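Local atomic coordinates of enoyl-[acyl-carrier-protein] reductase [FMN] (Thermotoga maritima, PDB entry 5GVJ), a protein that probably reduces the enoyl-acyl-carrier-protein double bond in bacterial fatty-acid synthesis, using NADH and an FMN cofactor. Residues Asn100-Lys103 and Tyr104-Glu107; Leu82-Val85 and Cys86-Lys90; Gly268-Arg272 and Gly273-Val277. The protein carries 1 engineered substitution. One frame throughout, in Å; residues are numbered along the deposited sequence.

Interaction 1: Asn100-Lys103 and Tyr104-Glu107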
loop_
_atom_site.group_PDB
_atom_site.type_symbol
_atom_site.label_atom_id
_atom_site.label_comp_id
_atom_site.label_asym_id
_atom_site.label_seq_id
_atom_site.Cartn_x
_atom_site.Cartn_y
_atom_site.Cartn_z
ATOM N N ASN A 100 8.292 20.952 -4.374
ATOM C CA ASN A 100 8.111 21.667 -3.122
ATOM C C ASN A 100 7.479 23.017 -3.417
ATOM O O ASN A 100 8.119 23.851 -4.077
ATOM C CB ASN A 100 9.459 21.847 -2.429
ATOM C CG ASN A 100 9.333 22.426 -1.043
ATOM O OD1 ASN A 100 8.337 23.067 -0.701
ATOM N ND2 ASN A 100 10.357 22.197 -0.222
ATOM N N PRO A 101 6.243 23.284 -2.956
ATOM C CA PRO A 101 5.570 24.536 -3.334
ATOM C C PRO A 101 5.715 25.619 -2.280
ATOM O O PRO A 101 4.887 26.532 -2.203
ATOM C CB PRO A 101 4.109 24.101 -3.474
ATOM C CG PRO A 101 3.964 23.071 -2.368
ATOM C CD PRO A 101 5.340 22.397 -2.205
ATOM N N THR A 102 6.759 25.506 -1.457
ATOM C CA THR A 102 6.924 26.400 -0.316
ATOM C C THR A 102 6.859 27.860 -0.738
ATOM O O THR A 102 6.287 28.694 -0.029
ATOM C CB THR A 102 8.254 26.107 0.382
ATOM O OG1 THR A 102 8.182 24.829 1.032
ATOM C CG2 THR A 102 8.583 27.195 1.401
ATOM N N LYS A 103 7.419 28.182 -1.907
ATOM C CA LYS A 103 7.509 29.576 -2.329
ATOM C C LYS A 103 6.141 30.224 -2.510
ATOM O O LYS A 103 6.046 31.456 -2.507
ATOM C CB LYS A 103 8.298 29.684 -3.637
ATOM C CG LYS A 103 7.532 29.199 -4.868
ATOM C CD LYS A 103 8.441 29.073 -6.089
ATOM C CE LYS A 103 9.119 30.400 -6.422
ATOM N NZ LYS A 103 8.168 31.437 -6.947
ATOM N N TYR A 104 5.082 29.432 -2.669
ATOM C CA TYR A 104 3.752 29.992 -2.886
ATOM C C TYR A 104 2.857 29.944 -1.661
ATOM O O TYR A 104 1.804 30.593 -1.658
ATOM C CB TYR A 104 3.030 29.238 -4.002
ATOM C CG TYR A 104 3.704 29.261 -5.339
ATOM C CD1 TYR A 104 3.985 30.460 -5.978
ATOM C CD2 TYR A 104 4.025 28.078 -5.984
ATOM C CE1 TYR A 104 4.590 30.477 -7.214
ATOM C CE2 TYR A 104 4.623 28.081 -7.218
ATOM C CZ TYR A 104 4.901 29.283 -7.836
ATOM O OH TYR A 104 5.495 29.277 -9.079
ATOM N N ILE A 105 3.216 29.155 -0.647
ATOM C CA ILE A 105 2.274 28.860 0.430
ATOM C C ILE A 105 1.806 30.144 1.104
ATOM O O ILE A 105 0.604 30.352 1.318
ATOM C CB ILE A 105 2.908 27.893 1.446
ATOM C CG1 ILE A 105 3.249 26.560 0.776
ATOM C CG2 ILE A 105 1.992 27.712 2.645
ATOM C CD1 ILE A 105 3.828 25.548 1.737
ATOM N N ARG A 106 2.750 31.025 1.446
ATOM C CA ARG A 106 2.417 32.198 2.248
ATOM C C ARG A 106 1.420 33.113 1.539
ATOM O O ARG A 106 0.433 33.555 2.141
ATOM C CB ARG A 106 3.685 32.971 2.597
ATOM C CG ARG A 106 3.407 34.284 3.278
ATOM C CD ARG A 106 4.629 35.190 3.228
ATOM N NE ARG A 106 4.338 36.404 3.964
ATOM C CZ ARG A 106 5.263 37.082 4.631
ATOM N NH1 ARG A 106 6.523 36.641 4.648
ATOM N NH2 ARG A 106 4.942 38.195 5.287
ATOM N N GLU A 107 1.664 33.429 0.266
ATOM C CA GLU A 107 0.757 34.364 -0.402
ATOM C C GLU A 107 -0.625 33.753 -0.587
ATOM O O GLU A 107 -1.639 34.461 -0.507
ATOM C CB GLU A 107 1.336 34.814 -1.744
ATOM C CG GLU A 107 1.445 33.732 -2.809
ATOM C CD GLU A 107 2.246 34.204 -4.012
ATOM O OE1 GLU A 107 1.835 35.207 -4.640
ATOM O OE2 GLU A 107 3.301 33.587 -4.305
HETATM O O HOH W 1 5.729 30.775 1.264
HETATM O O HOH W 2 4.121 33.061 -1.296
#
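Lys103 lies alongside Tyr104 at the start of helix 102-110, both side chains pointing the same way. Lys103 CB lies 3.4 Å from Tyr104 N. CG sits between the backbone N and the carbonyl carbon (chi1 74°), which carries it over the neighbouring ring. CG stands 3.7 Å from the centroid of the Tyr104 ring, almost on the ring normal, a CH-pi contact. CD continues over CZ and CE2. The chain then bends at its last two torsions, and NZ comes back to 3.7 Å from Tyr104 CE1. NZ also has a weak, long ion pair with Asp80. With an alanine in place of Tyr104, the Lys103 chain is likely to lose the ring face it lies on and be freer to turn.

Tyr104 N donates to Pro101 O at 2.9 Å, and Ile105 N to Thr102 O at 3.2 Å. Asn100 OD1 accepts from Thr102 N, an Asx turn leading into the helix. Water 2 joins Lys103 O (2.8 Å) to Glu107 N (2.9 Å).

The helix belongs to the beta-alpha-beta unit between parallel strands 93-97 and 114-119. Tyr104 packs on Ala79 and Val83 of helix 79-88, and Pro101 on Val128 of helix 122-130.

Interaction 2: Leu82-Val85 and Cys86-Lys90; sequences LVKV and CIEEK
Val83 and Ile87 meet one turn apart on helix 79-88, with Val83 CG1 4.2 Å from Ile87 CD1. This is part of the packed side of the contact. Val83 CG1 is anti to the backbone N (chi1 169°), which sets it beside the carbonyl carbon, where it meets the Ile87 methyl. Val83 also touches Leu108 of helix 102-110 and Ile72 of strand 68-73. Cys86 is buried against Val70 and Ile72 of the same strand, its CB 3.4 Å from Val83 O. Leu82 and Val85 pack on helix 50-63.

The outer side carries Lys84 and Glu88. Both are exposed. The lysine chain is strained at chi1 (138°), away from any staggered position, and bends at chi2 and chi4. NZ is modelled 3.2 Å from Glu88 CG, beside the methylene rather than the carboxylate. That close approach, and so the placing of NZ, is doubtful.

Four regular i to i+4 backbone bonds run through the stretch, the last from Glu89 N to Val85 O at 2.9 Å. Lys90, with positive phi, is the C-prime residue of a Schellman motif that ends the helix.

Lys84 NZ and Glu88 OE1 are 4.8 Å apart in the model and form no salt bridge. Any attraction is probably weak at this distance. The backbone bonds give the firm part of the contact, with looser carbon contacts such as Val85 CG1 to Glu89 CG at 4.1 Å, and no charge pairing.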
loop_
_atom_site.group_PDB
_atom_site.type_symbol
_atom_site.label_atom_id
_atom_site.label_comp_id
_atom_site.label_asym_id
_atom_site.label_seq_id
_atom_site.Cartn_x
_atom_site.Cartn_y
_atom_site.Cartn_z
ATOM N N LEU A 82 -0.496 30.909 -12.621
ATOM C CA LEU A 82 -1.661 30.115 -12.244
ATOM C C LEU A 82 -1.979 30.279 -10.760
ATOM O O LEU A 82 -3.153 30.326 -10.372
ATOM C CB LEU A 82 -1.435 28.643 -12.599
ATOM C CG LEU A 82 -1.484 28.286 -14.092
ATOM C CD1 LEU A 82 -1.091 26.837 -14.313
ATOM C CD2 LEU A 82 -2.867 28.546 -14.681
ATOM N N VAL A 83 -0.943 30.387 -9.922
ATOM C CA VAL A 83 -1.147 30.707 -8.510
ATOM C C VAL A 83 -1.825 32.065 -8.367
ATOM O O VAL A 83 -2.751 32.237 -7.564
ATOM C CB VAL A 83 0.198 30.668 -7.758
ATOM C CG1 VAL A 83 0.056 31.260 -6.362
ATOM C CG2 VAL A 83 0.749 29.235 -7.690
ATOM N N LYS A 84 -1.362 33.058 -9.133
ATOM C CA LYS A 84 -1.964 34.391 -9.096
ATOM C C LYS A 84 -3.432 34.343 -9.517
ATOM O O LYS A 84 -4.274 35.009 -8.906
ATOM C CB LYS A 84 -1.114 35.333 -9.964
ATOM C CG LYS A 84 -1.792 36.351 -10.889
ATOM C CD LYS A 84 -2.409 37.545 -10.172
ATOM C CE LYS A 84 -3.241 38.369 -11.150
ATOM N NZ LYS A 84 -4.219 37.444 -11.839
ATOM N N VAL A 85 -3.768 33.525 -10.525
ATOM C CA VAL A 85 -5.176 33.343 -10.880
ATOM C C VAL A 85 -5.967 32.827 -9.684
ATOM O O VAL A 85 -7.081 33.287 -9.410
ATOM C CB VAL A 85 -5.326 32.393 -12.087
ATOM C CG1 VAL A 85 -6.812 32.076 -12.327
ATOM C CG2 VAL A 85 -4.702 32.992 -13.340
ATOM N N CYS A 86 -5.416 31.847 -8.963
ATOM C CA CYS A 86 -6.150 31.260 -7.848
ATOM C C CYS A 86 -6.397 32.282 -6.753
ATOM O O CYS A 86 -7.435 32.250 -6.086
ATOM C CB CYS A 86 -5.385 30.054 -7.290
ATOM S SG CYS A 86 -5.495 28.631 -8.398
ATOM N N ILE A 87 -5.443 33.186 -6.542
ATOM C CA ILE A 87 -5.624 34.244 -5.553
ATOM C C ILE A 87 -6.722 35.213 -5.999
ATOM O O ILE A 87 -7.640 35.538 -5.231
ATOM C CB ILE A 87 -4.282 34.959 -5.320
ATOM C CG1 ILE A 87 -3.331 34.025 -4.550
ATOM C CG2 ILE A 87 -4.496 36.294 -4.624
ATOM C CD1 ILE A 87 -1.878 34.483 -4.499
ATOM N N GLU A 88 -6.669 35.650 -7.263
ATOM C CA GLU A 88 -7.592 36.684 -7.734
ATOM C C GLU A 88 -9.025 36.165 -7.813
ATOM O O GLU A 88 -9.975 36.907 -7.533
ATOM C CB GLU A 88 -7.134 37.232 -9.089
ATOM C CG GLU A 88 -5.768 37.906 -9.038
ATOM C CD GLU A 88 -5.648 39.030 -8.002
ATOM O OE1 GLU A 88 -4.570 39.178 -7.364
ATOM O OE2 GLU A 88 -6.635 39.763 -7.819
ATOM N N GLU A 89 -9.210 34.908 -8.204
ATOM C CA GLU A 89 -10.548 34.334 -8.280
ATOM C C GLU A 89 -10.999 33.684 -6.967
ATOM O O GLU A 89 -12.006 32.965 -6.960
ATOM C CB GLU A 89 -10.616 33.331 -9.435
ATOM C CG GLU A 89 -10.090 33.893 -10.758
ATOM C CD GLU A 89 -10.807 35.180 -11.204
ATOM O OE1 GLU A 89 -12.032 35.290 -11.013
ATOM O OE2 GLU A 89 -10.135 36.085 -11.739
ATOM N N LYS A 90 -10.288 33.936 -5.861
ATOM C CA LYS A 90 -10.663 33.432 -4.531
ATOM C C LYS A 90 -10.907 31.916 -4.539
ATOM O O LYS A 90 -11.873 31.414 -3.960
ATOM C CB LYS A 90 -11.886 34.170 -3.982
ATOM C CG LYS A 90 -11.827 35.696 -4.075
ATOM C CD LYS A 90 -10.597 36.249 -3.411
ATOM C CE LYS A 90 -10.802 36.483 -1.911
ATOM N NZ LYS A 90 -9.509 36.848 -1.245
#

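Interaction 3: Gly268-Arg272 and Gly273-Val277. Engineered in segment 273-277: Ala276 (natural residue Met).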
loop_
_atom_site.group_PDB
_atom_site.type_symbol
_atom_site.label_atom_id
_atom_site.label_comp_id
_atom_site.label_asym_id
_atom_site.label_seq_id
_atom_site.Cartn_x
_atom_site.Cartn_y
_atom_site.Cartn_z
ATOM N N GLY A 268 -8.882 9.162 -26.628
ATOM C CA GLY A 268 -8.935 7.721 -26.430
ATOM C C GLY A 268 -8.007 6.940 -27.334
ATOM O O GLY A 268 -8.350 5.833 -27.764
ATOM N N ASP A 269 -6.831 7.486 -27.629
ATOM C CA ASP A 269 -5.904 6.888 -28.584
ATOM C C ASP A 269 -5.166 5.722 -27.923
ATOM O O ASP A 269 -4.275 5.932 -27.097
ATOM C CB ASP A 269 -4.942 7.960 -29.090
ATOM C CG ASP A 269 -3.909 7.424 -30.067
ATOM O OD1 ASP A 269 -3.975 6.240 -30.444
ATOM O OD2 ASP A 269 -3.023 8.204 -30.470
ATOM N N LEU A 270 -5.531 4.490 -28.294
ATOM C CA LEU A 270 -4.835 3.321 -27.757
ATOM C C LEU A 270 -3.421 3.197 -28.291
ATOM O O LEU A 270 -2.598 2.509 -27.678
ATOM C CB LEU A 270 -5.574 2.027 -28.091
ATOM C CG LEU A 270 -6.817 1.622 -27.308
ATOM C CD1 LEU A 270 -6.599 1.799 -25.805
ATOM C CD2 LEU A 270 -8.002 2.403 -27.806
ATOM N N GLU A 271 -3.127 3.830 -29.425
ATOM C CA GLU A 271 -1.836 3.641 -30.073
ATOM C C GLU A 271 -0.746 4.481 -29.422
ATOM O O GLU A 271 0.338 3.970 -29.125
ATOM C CB GLU A 271 -1.950 3.964 -31.563
ATOM C CG GLU A 271 -2.962 3.094 -32.284
ATOM C CD GLU A 271 -2.299 2.074 -33.185
ATOM O OE1 GLU A 271 -1.302 2.436 -33.846
ATOM O OE2 GLU A 271 -2.764 0.911 -33.223
ATOM N N ARG A 272 -1.001 5.775 -29.205
ATOM C CA ARG A 272 0.009 6.650 -28.614
ATOM C C ARG A 272 -0.547 7.508 -27.482
ATOM O O ARG A 272 -0.036 8.606 -27.241
ATOM C CB ARG A 272 0.651 7.552 -29.675
ATOM C CG ARG A 272 1.084 6.814 -30.945
ATOM C CD ARG A 272 1.912 7.691 -31.901
ATOM N NE ARG A 272 1.428 9.064 -32.109
ATOM C CZ ARG A 272 0.175 9.395 -32.444
ATOM N NH1 ARG A 272 -0.769 8.458 -32.606
ATOM N NH2 ARG A 272 -0.161 10.673 -32.606
ATOM N N GLY A 273 -1.590 7.049 -26.797
ATOM C CA GLY A 273 -2.039 7.701 -25.578
ATOM C C GLY A 273 -1.375 7.079 -24.359
ATOM O O GLY A 273 -1.148 5.869 -24.303
ATOM N N SER A 274 -1.055 7.927 -23.384
ATOM C CA SER A 274 -0.546 7.478 -22.091
ATOM C C SER A 274 -1.715 7.441 -21.112
ATOM O O SER A 274 -2.262 8.485 -20.744
ATOM C CB SER A 274 0.570 8.392 -21.591
ATOM O OG SER A 274 1.775 8.109 -22.277
ATOM N N PHE A 275 -2.106 6.237 -20.699
ATOM C CA PHE A 275 -3.296 6.059 -19.870
ATOM C C PHE A 275 -2.854 6.013 -18.410
ATOM O O PHE A 275 -2.648 4.944 -17.835
ATOM C CB PHE A 275 -4.058 4.813 -20.303
ATOM C CG PHE A 275 -4.741 4.976 -21.633
ATOM C CD1 PHE A 275 -4.030 4.834 -22.816
ATOM C CD2 PHE A 275 -6.085 5.307 -21.698
ATOM C CE1 PHE A 275 -4.656 4.999 -24.047
ATOM C CE2 PHE A 275 -6.718 5.472 -22.926
ATOM C CZ PHE A 275 -5.998 5.320 -24.097
ATOM N N ALA A 276 -2.711 7.200 -17.816
ATOM C CA ALA A 276 -2.223 7.371 -16.443
ATOM C C ALA A 276 -3.317 6.958 -15.469
ATOM O O ALA A 276 -4.148 7.766 -15.051
ATOM C CB ALA A 276 -1.803 8.816 -16.204
ATOM N N VAL A 277 -3.331 5.680 -15.106
ATOM C CA VAL A 277 -4.299 5.169 -14.147
ATOM C C VAL A 277 -3.552 4.317 -13.127
ATOM O O VAL A 277 -2.517 3.712 -13.429
ATOM C CB VAL A 277 -5.449 4.369 -14.826
ATOM C CG1 VAL A 277 -5.656 4.806 -16.278
ATOM C CG2 VAL A 277 -5.234 2.890 -14.728
#
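The Phe275 ring presents its edge to Asp269. Asp269 O lies near the ring plane, 3.2 Å from Phe275 CE1, and the carbonyl carbons of Gly268 and Asp269 also lie along that edge. Asp269 heads an Asx turn in the loop that follows helix 260-265. Leu270 CD1 approaches the ring obliquely, 4.0 Å from Phe275 CZ. The Tyr208 ring meets the same phenyl group with the two planes at about 40°. Phe275 CG is anti to the carbonyl carbon (chi1 -71°), and the ring reaches back to the start of the loop.

In the Asx turn, Asp269 OD1 accepts from Glu271 N at 2.8 Å, with the donor above the carboxylate plane. Weaker bonds from Arg272 N reach both carboxylate oxygens. The turn brings Gly273 N to 2.9 Å from Asp269 O, a weak bond because its angle is only 126°. Packing around Gly273 is tight there.

Further on, the backbone of Phe275 bonds to Leu234 of strand 231-234. Ala276, an engineered replacement of the natural methionine, is the centre of an inverse gamma turn. Leu270 rests on Val207 and Lys211 of helix 206-214. The loop thus joins helix 206-214, through Leu270, to strand 231-234, through Phe275.

Arg272 NH1 forms a salt bridge with Asp269 OD2 at 3.1 Å.

How the interactions relate
Interactions 1 and 2 lie on neighbouring helices of the TIM-barrel-like part of the chain, with centres 13 Å apart. They touch directly: Tyr104 CG is 3.8 Å from Val83 CG2, and Glu107 OE1 is 3.8 Å from Ile87 CD1. Interaction 3 is remote, its centre 33 Å from that of interaction 1 and 31 Å from that of interaction 2. The Phe275 side chain of interaction 3 is about 12 Å from a bound sodium ion. The same side chain is about 9 Å from Gly144, an FMN-binding residue. In interaction 2 the side chains of Leu82 and Ala23, another FMN-binding residue, are about 10 Å apart. No FMN is bound to this chain. Interaction 1 lies away from these sites.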